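Local coordinates for putative restriction endonuclease domain-containing protein (Anabaena variabilis, PDB 3OT2) that is of uncharacterised function but belongs to the Uma2 (DUF820) family of putative restriction endonucleases and is probably a nuclease, at the 1,4-butanediol site and the interface of chains A and B. Residues are numbered along the deposited sequence; one frame, centred on the assembly and turned at random. Chains: chain A/B, Uncharacterized protein.

Contact 1 and contact 2 lie about 29 Å apart, measured between the centres of their C-alpha atoms. They share no residue. Contact 1 is a small pocket within chain A, built from the end of helix 12-15, the loop after it, the start of strand 25-28 and A:Arg70. Contact 2 joins the two copies of the protein through the start of helix 119-131 and strands 136-141, 146-150 and 157-159. The diol therefore takes no part in the pairing of the chains. Each copy carries the same pocket, and the pairing is two-fold symmetric, so contact 2 has a twin with the chains exchanged.

Contact 1: the 1,4-butanediol site. Residues chain A 15-16, 18-21, 25, 70. With BU1 (1,4-butanediol), chain C.
This pocket of the Uma2 (DUF820) putative nuclease fold holds 1,4-butanediol, which probably comes from crystallisation or purification. The protein hides nearly all of the diol. Its carbon chain passes between the ring tip of A:Phe15 and the carboxylate end of A:Glu20, with the guanidinium of A:Arg70 closing a third side. A:Phe15 has CG anti to the backbone N (chi1 167°), and its CZ lies 3.5 Å from BU1 C4. A:Arg70 NH1 and A:Ser25 O lie at the edge of this ring, in its plane. A:Arg70, bent at chi3 (-52°), turns one guanidinium face to BU1 C3, offset toward the rim.

The turn of the guanidinium is fixed from two sides. NE and NH2 grip A:Glu20 side-on, one nitrogen to each carboxylate oxygen. A:Glu20 is bent at chi2 (-89°), and both oxygens are met from above the carboxylate plane. The salt bridge from A:Arg70 NE to A:Glu20 OE2 is 3.1 Å. A:Arg70 NH1 and NH2 also point end-on at A:Ser25 O, 2.8 Å from NH2.

Main-chain carbonyls receive both hydroxyls of the diol. BU1 O5 donates to A:Leu16 O at 3.0 Å, in the carbonyl plane and on a lone pair. BU1 O6 donates to A:Pro19 O at 2.8 Å, from above the carbonyl plane. Water 1 lies 2.7 Å from BU1 O6 and links it to A:Glu20 OE1 and the backbone N atoms of A:Thr21 and A:Ser25.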
# COMPACT_ATOMS: atom_id res chain seq x y z
N PHE A 15 -1.37 20.04 19.91
CA PHE A 15 -2.42 19.11 19.47
C PHE A 15 -2.95 18.27 20.64
O PHE A 15 -4.16 18.06 20.74
CB PHE A 15 -1.92 18.17 18.34
CG PHE A 15 -2.84 17.00 18.06
CD1 PHE A 15 -3.95 17.14 17.24
CD2 PHE A 15 -2.61 15.75 18.65
CE1 PHE A 15 -4.82 16.07 17.02
CE2 PHE A 15 -3.49 14.68 18.43
CZ PHE A 15 -4.58 14.85 17.61
N LEU A 16 -2.05 17.76 21.50
CA LEU A 16 -2.39 16.88 22.62
C LEU A 16 -3.17 17.61 23.73
O LEU A 16 -3.79 16.95 24.55
CB LEU A 16 -1.14 16.20 23.17
CG LEU A 16 -0.47 15.16 22.25
CD1 LEU A 16 0.92 14.82 22.74
CD2 LEU A 16 -1.31 13.88 22.10
N LEU A 18 -5.66 19.65 22.93
CA LEU A 18 -6.99 19.79 22.30
C LEU A 18 -7.98 18.70 22.77
O LEU A 18 -7.54 17.62 23.20
CB LEU A 18 -6.87 19.78 20.77
CG LEU A 18 -5.95 20.82 20.11
CD1 LEU A 18 -5.83 20.57 18.62
CD2 LEU A 18 -6.42 22.25 20.36
N PRO A 19 -9.31 18.94 22.70
CA PRO A 19 -10.26 17.92 23.16
C PRO A 19 -10.42 16.76 22.18
O PRO A 19 -10.18 16.95 20.99
CB PRO A 19 -11.57 18.70 23.31
CG PRO A 19 -11.46 19.81 22.33
CD PRO A 19 -10.01 20.17 22.26
N GLU A 20 -10.85 15.56 22.68
CA GLU A 20 -11.09 14.39 21.83
C GLU A 20 -12.33 14.63 20.94
O GLU A 20 -13.20 15.42 21.31
CB GLU A 20 -11.21 13.09 22.64
CG GLU A 20 -9.88 12.50 23.13
CD GLU A 20 -9.11 11.52 22.26
OE1 GLU A 20 -9.61 11.12 21.19
OE2 GLU A 20 -8.00 11.13 22.68
N THR A 21 -12.36 14.02 19.74
CA THR A 21 -13.45 14.15 18.76
C THR A 21 -14.04 12.77 18.44
O THR A 21 -13.42 11.76 18.77
CB THR A 21 -12.96 14.86 17.47
OG1 THR A 21 -11.95 14.07 16.83
CG2 THR A 21 -12.43 16.26 17.72
N SER A 25 -9.31 12.19 16.21
CA SER A 25 -8.41 12.96 15.36
C SER A 25 -6.98 12.46 15.52
O SER A 25 -6.52 12.18 16.63
CB SER A 25 -8.49 14.45 15.69
OG SER A 25 -9.78 14.94 15.36
N ARG A 70 -5.19 5.62 21.53
CA ARG A 70 -4.26 6.62 21.01
C ARG A 70 -2.82 6.23 21.32
O ARG A 70 -2.49 5.89 22.45
CB ARG A 70 -4.59 8.02 21.57
CG ARG A 70 -3.60 9.11 21.15
CD ARG A 70 -4.09 10.53 21.46
NE ARG A 70 -5.44 10.77 20.93
CZ ARG A 70 -5.70 11.10 19.68
NH1 ARG A 70 -4.72 11.28 18.80
NH2 ARG A 70 -6.95 11.26 19.28
C1 BU1 C . -5.68 14.02 22.97
C2 BU1 C . -5.68 14.80 21.65
C3 BU1 C . -7.12 14.75 21.13
C4 BU1 C . -7.25 15.52 19.83
O5 BU1 C . -4.43 14.22 23.60
O6 BU1 C . -8.61 15.33 19.38
O HOH W 1 -9.62 12.86 19.05

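Contact 2: the interface of chains A and B. Residues chain A 113, 119, 141, 144, 146, 148, 158; chain B 118-121, 123-124.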
# COMPACT_ATOMS: atom_id res chain seq x y z
N LEU A 113 -9.80 -0.98 6.39
CA LEU A 113 -10.37 0.02 5.48
C LEU A 113 -11.88 0.08 5.56
O LEU A 113 -12.55 -0.91 5.86
CB LEU A 113 -9.96 -0.26 4.02
CG LEU A 113 -8.46 -0.22 3.69
CD1 LEU A 113 -8.26 -0.53 2.23
CD2 LEU A 113 -7.85 1.15 4.07
N GLN A 119 -6.54 5.07 2.17
CA GLN A 119 -5.62 3.94 2.17
C GLN A 119 -4.15 4.44 2.18
O GLN A 119 -3.30 3.81 2.80
CB GLN A 119 -5.89 3.04 0.96
CG GLN A 119 -5.05 1.76 0.98
CD GLN A 119 -5.58 0.70 0.04
OE1 GLN A 119 -6.68 0.80 -0.49
NE2 GLN A 119 -4.82 -0.37 -0.13
N ASP A 141 -8.47 -5.14 3.95
CA ASP A 141 -9.33 -4.53 2.95
C ASP A 141 -10.59 -5.40 2.80
O ASP A 141 -10.56 -6.38 2.06
CB ASP A 141 -8.59 -4.38 1.60
CG ASP A 141 -9.43 -3.71 0.51
OD1 ASP A 141 -10.67 -3.69 0.64
OD2 ASP A 141 -8.84 -3.17 -0.42
N GLU A 144 -11.92 -6.07 -0.88
CA GLU A 144 -11.09 -6.94 -1.71
C GLU A 144 -10.78 -8.25 -1.00
O GLU A 144 -10.03 -9.05 -1.56
CB GLU A 144 -9.78 -6.23 -2.10
CG GLU A 144 -9.99 -4.97 -2.92
CD GLU A 144 -9.93 -5.11 -4.42
OE1 GLU A 144 -9.74 -6.24 -4.92
OE2 GLU A 144 -10.05 -4.07 -5.11
N THR A 146 -8.73 -8.94 1.32
CA THR A 146 -7.30 -9.00 1.26
C THR A 146 -6.70 -8.46 2.54
O THR A 146 -7.26 -7.56 3.17
CB THR A 146 -6.82 -8.16 0.03
OG1 THR A 146 -7.28 -8.78 -1.18
CG2 THR A 146 -5.27 -7.98 -0.03
N PHE A 148 -2.87 -7.04 3.74
CA PHE A 148 -1.46 -6.72 3.49
C PHE A 148 -0.75 -6.85 4.81
O PHE A 148 -1.24 -6.32 5.82
CB PHE A 148 -1.26 -5.31 2.91
CG PHE A 148 -1.79 -5.10 1.51
CD1 PHE A 148 -1.16 -5.67 0.42
CD2 PHE A 148 -2.93 -4.33 1.29
CE1 PHE A 148 -1.63 -5.45 -0.89
CE2 PHE A 148 -3.38 -4.09 -0.02
CZ PHE A 148 -2.72 -4.66 -1.10
N VAL A 158 1.13 -10.11 0.57
CA VAL A 158 -0.30 -10.11 0.22
C VAL A 158 -0.92 -11.45 0.56
O VAL A 158 -0.40 -12.49 0.13
CB VAL A 158 -0.55 -9.80 -1.29
CG1 VAL A 158 -2.02 -9.52 -1.56
CG2 VAL A 158 0.29 -8.64 -1.77
N SER B 118 -8.66 0.89 -7.80
CA SER B 118 -8.49 0.10 -6.57
C SER B 118 -7.01 0.17 -6.17
O SER B 118 -6.16 -0.39 -6.87
CB SER B 118 -8.94 -1.34 -6.75
OG SER B 118 -8.47 -2.11 -5.64
N GLN B 119 -6.69 0.89 -5.10
CA GLN B 119 -5.32 1.02 -4.60
C GLN B 119 -4.78 -0.37 -4.16
O GLN B 119 -3.59 -0.63 -4.35
CB GLN B 119 -5.25 2.02 -3.44
CG GLN B 119 -3.83 2.34 -3.00
CD GLN B 119 -3.75 3.58 -2.16
OE1 GLN B 119 -4.67 4.40 -2.08
NE2 GLN B 119 -2.63 3.78 -1.53
N THR B 120 -5.65 -1.25 -3.65
CA THR B 120 -5.26 -2.62 -3.25
C THR B 120 -4.82 -3.39 -4.52
O THR B 120 -3.73 -3.95 -4.52
CB THR B 120 -6.38 -3.29 -2.48
OG1 THR B 120 -6.41 -2.70 -1.19
CG2 THR B 120 -6.22 -4.81 -2.34
N LYS B 121 -5.64 -3.36 -5.59
CA LYS B 121 -5.32 -4.04 -6.85
C LYS B 121 -3.97 -3.54 -7.42
O LYS B 121 -3.15 -4.36 -7.81
CB LYS B 121 -6.44 -3.83 -7.87
CG LYS B 121 -6.16 -4.43 -9.25
CD LYS B 121 -7.17 -3.96 -10.31
CE LYS B 121 -6.90 -2.54 -10.76
NZ LYS B 121 -8.00 -1.97 -11.56
N THR B 123 -1.43 -2.11 -5.81
CA THR B 123 -0.34 -2.55 -4.94
C THR B 123 -0.00 -4.00 -5.27
O THR B 123 1.18 -4.31 -5.46
CB THR B 123 -0.69 -2.32 -3.46
OG1 THR B 123 -0.87 -0.91 -3.29
CG2 THR B 123 0.39 -2.82 -2.50
N LYS B 124 -1.03 -4.87 -5.41
CA LYS B 124 -0.82 -6.28 -5.79
C LYS B 124 -0.10 -6.37 -7.15
O LYS B 124 0.79 -7.19 -7.31
CB LYS B 124 -2.14 -7.04 -5.88
CG LYS B 124 -2.84 -7.29 -4.55
CD LYS B 124 -4.11 -8.04 -4.85
CE LYS B 124 -4.93 -8.19 -3.64
NZ LYS B 124 -6.10 -9.10 -3.86
O HOH W 2 -8.13 -0.29 -2.54
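This is part of a two-fold symmetric interface between two copies of one protein, the start of a helix of chain B set against strands, a turn and the matching helix start of chain A. It joins the pair in the deposited assembly, which may or may not be the biological dimer.

B:Thr120 sits at the centre. Its OG1, anti to the carbonyl carbon (chi1 -74°), meets A:Asp141 tip to tip and donates to the anti lone pair of OD2 at 2.6 Å. The same OG1 accepts from the amide NE2 of A:Gln119 at 3.0 Å, close to the amide plane. The methyl CG2 of B:Thr120 lies 3.7 Å from A:Phe148 CZ, at the ring tip. A:Thr146 CG2 lies over the centre of one face of that ring.

A:Gln119 is extended and crosses B:Thr120 at about a right angle. Its amide stacks on that of B:Gln119, the planes 5° apart. Its OE1 is 2.7 Å from water 2, which also binds the backbone N of B:Thr120. An alanine here would probably loosen the pairing, losing the amide stack, the bond to B:Thr120 and the water link.

To one side of B:Thr120, B:Ser118 OG donates to A:Glu144 OE2 at 2.6 Å, from above the carboxylate plane. The extended B:Lys124 donates a hydrogen bond from NZ to A:Thr146 OG1 at 3.0 Å, tip to tip. Behind them, A:Glu144 N donates to A:Asp141 OD1, and A:Thr146 OG1 to A:Glu144 O.

In the fold, B:Ser118 directly precedes helix 119-131 of chain B. That helix start faces the end of strand 136-141, strands 146-150 and 157-159, and the matching helix start of chain A.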